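Side-chain contact in tyrocidine synthetase 3 (Brevibacillus brevis, PDB 2JGP), which probably catalyses peptide bond formation in tyrocidine biosynthesis, its carrier domain presenting thioester-bound intermediates to the condensation domain: residues Asp226-Ser229 with Ser230-Leu234. Numbering follows the deposited sequence.
With SO4 (sulfate ion), chain B.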
ATOM      1  N   ASP A 226       9.352   0.126   4.718  1.00 61.29           N
ATOM      2  CA  ASP A 226       8.552   0.440   3.536  1.00 61.36           C
ATOM      3  C   ASP A 226       8.284   1.947   3.490  1.00 61.75           C
ATOM      4  O   ASP A 226       8.776   2.698   4.348  1.00 61.42           O
ATOM      5  CB  ASP A 226       7.258  -0.415   3.445  1.00 61.08           C
ATOM      6  CG  ASP A 226       6.281  -0.168   4.575  1.00 61.07           C
ATOM      7  OD1 ASP A 226       6.457   0.804   5.340  1.00 60.14           O
ATOM      8  OD2 ASP A 226       5.304  -0.956   4.677  1.00 61.01           O
ATOM      9  N   GLY A 227       7.526   2.387   2.488  1.00 61.82           N
ATOM     10  CA  GLY A 227       7.260   3.802   2.271  1.00 62.22           C
ATOM     11  C   GLY A 227       6.731   4.490   3.510  1.00 61.96           C
ATOM     12  O   GLY A 227       7.248   5.530   3.923  1.00 62.44           O
ATOM     13  N   VAL A 228       5.705   3.900   4.113  1.00 62.17           N
ATOM     14  CA  VAL A 228       5.148   4.427   5.356  1.00 62.30           C
ATOM     15  C   VAL A 228       6.198   4.443   6.476  1.00 62.29           C
ATOM     16  O   VAL A 228       6.275   5.415   7.224  1.00 61.73           O
ATOM     17  CB  VAL A 228       3.892   3.643   5.799  1.00 62.32           C
ATOM     18  CG1 VAL A 228       3.531   3.948   7.242  1.00 62.57           C
ATOM     19  CG2 VAL A 228       2.716   3.956   4.877  1.00 62.26           C
ATOM     20  N   SER A 229       7.006   3.383   6.587  1.00 62.43           N
ATOM     21  CA  SER A 229       8.022   3.325   7.648  1.00 62.41           C
ATOM     22  C   SER A 229       9.059   4.445   7.500  1.00 63.19           C
ATOM     23  O   SER A 229       9.470   5.042   8.495  1.00 63.14           O
ATOM     24  CB  SER A 229       8.734   1.974   7.689  1.00 62.64           C
ATOM     25  OG  SER A 229       7.824   0.895   7.799  1.00 60.17           O
ATOM     26  N   SER A 230       9.464   4.737   6.263  1.00 63.81           N
ATOM     27  CA  SER A 230      10.397   5.838   5.998  1.00 64.43           C
ATOM     28  C   SER A 230       9.837   7.179   6.452  1.00 64.12           C
ATOM     29  O   SER A 230      10.576   8.022   6.968  1.00 64.20           O
ATOM     30  CB  SER A 230      10.766   5.903   4.513  1.00 64.62           C
ATOM     31  OG  SER A 230      11.343   4.682   4.099  1.00 67.45           O
ATOM     32  N   GLY A 231       8.530   7.374   6.278  1.00 63.81           N
ATOM     33  CA  GLY A 231       7.866   8.581   6.767  1.00 63.66           C
ATOM     34  C   GLY A 231       7.927   8.672   8.281  1.00 63.37           C
ATOM     35  O   GLY A 231       8.228   9.730   8.834  1.00 63.15           O
ATOM     36  N   ILE A 232       7.652   7.550   8.942  1.00 63.20           N
ATOM     37  CA  ILE A 232       7.732   7.439  10.400  1.00 63.29           C
ATOM     38  C   ILE A 232       9.152   7.746  10.878  1.00 63.19           C
ATOM     39  O   ILE A 232       9.350   8.576  11.766  1.00 63.26           O
ATOM     40  CB  ILE A 232       7.293   6.018  10.879  1.00 63.41           C
ATOM     41  CG1 ILE A 232       5.809   5.785  10.589  1.00 63.39           C
ATOM     42  CG2 ILE A 232       7.528   5.833  12.376  1.00 63.72           C
ATOM     43  CD1 ILE A 232       5.360   4.367  10.845  1.00 63.37           C
ATOM     44  N   LEU A 233      10.133   7.089  10.262  1.00 63.31           N
ATOM     45  CA  LEU A 233      11.552   7.303  10.578  1.00 63.26           C
ATOM     46  C   LEU A 233      11.984   8.766  10.445  1.00 63.40           C
ATOM     47  O   LEU A 233      12.696   9.289  11.312  1.00 63.14           O
ATOM     48  CB  LEU A 233      12.425   6.428   9.672  1.00 63.27           C
ATOM     49  CG  LEU A 233      12.998   5.103  10.207  1.00 64.01           C
ATOM     50  CD1 LEU A 233      12.222   4.487  11.341  1.00 64.66           C
ATOM     51  CD2 LEU A 233      13.178   4.121   9.057  1.00 62.52           C
ATOM     52  N   LEU A 234      11.554   9.425   9.370  1.00 63.52           N
ATOM     53  CA  LEU A 234      11.853  10.848   9.171  1.00 63.58           C
ATOM     54  C   LEU A 234      11.233  11.724  10.260  1.00 63.55           C
ATOM     55  O   LEU A 234      11.911  12.580  10.844  1.00 63.09           O
ATOM     56  CB  LEU A 234      11.359  11.321   7.798  1.00 63.94           C
ATOM     57  CG  LEU A 234      11.563  12.812   7.473  1.00 64.28           C
ATOM     58  CD1 LEU A 234      13.002  13.257   7.695  1.00 63.76           C
ATOM     59  CD2 LEU A 234      11.133  13.100   6.044  1.00 65.17           C
TER
HETATM   60  S   SO4 B1523       6.983   1.244  -0.725  1.00 70.09           S
HETATM   61  O1  SO4 B1523       7.473   0.426   0.370  1.00 69.06           O
HETATM   62  O2  SO4 B1523       6.643   0.403  -1.867  1.00 70.35           O
HETATM   63  O3  SO4 B1523       5.791   1.959  -0.283  1.00 70.60           O
HETATM   64  O4  SO4 B1523       8.022   2.196  -1.111  1.00 70.60           O
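Asp-226 O, at the start of helix 227-241, takes two bonds from Ser-230. The backbone N of Ser-230 meets it head-on at 2.9 Å, whereas Ser-230 OG stands above the carbonyl plane, 3.3 Å from Asp-226 O, in a longer second bond. OG can fold back this way because it lies beside its own backbone N (chi1 -58°). Asp-226 is the N-cap residue, and its carboxylate makes the capping bond. Its CG sits between the backbone N and carbonyl carbon (chi1 64°), turning OD1 over the first turn, where Ser-229 N donates to Asp-226 OD1 at 2.9 Å. Ser-229 OG also lies near that oxygen, though its one proton has Gly-369 O as a rival acceptor. Arg-359 adds a salt bridge to OD1, and Phe-371 N and Val-372 N bond OD2, so both buried carboxylate oxygens are held. Further along, Leu-233 N reaches Ser-229 O at 2.8 Å, nearly straight. One flank is apolar: Val-228 CG1 and Ile-232 CD1 approach at 4.1 Å, one turn apart, their branches crossing at a slant. At the N-terminal end, Gly-227 N donates to O1 of a sulfate at 2.9 Å; the ion probably came from the crystallisation liquor. The helix dipole probably assists this anion binding. Asp-226 and Gly-227 close the HHxxxDG signature of condensation domains; with its Arg-359 salt bridge and backbone bonds, the motif aspartate is consistent with a structural role, probably in holding the shape of the active-site loop that leads into this helix.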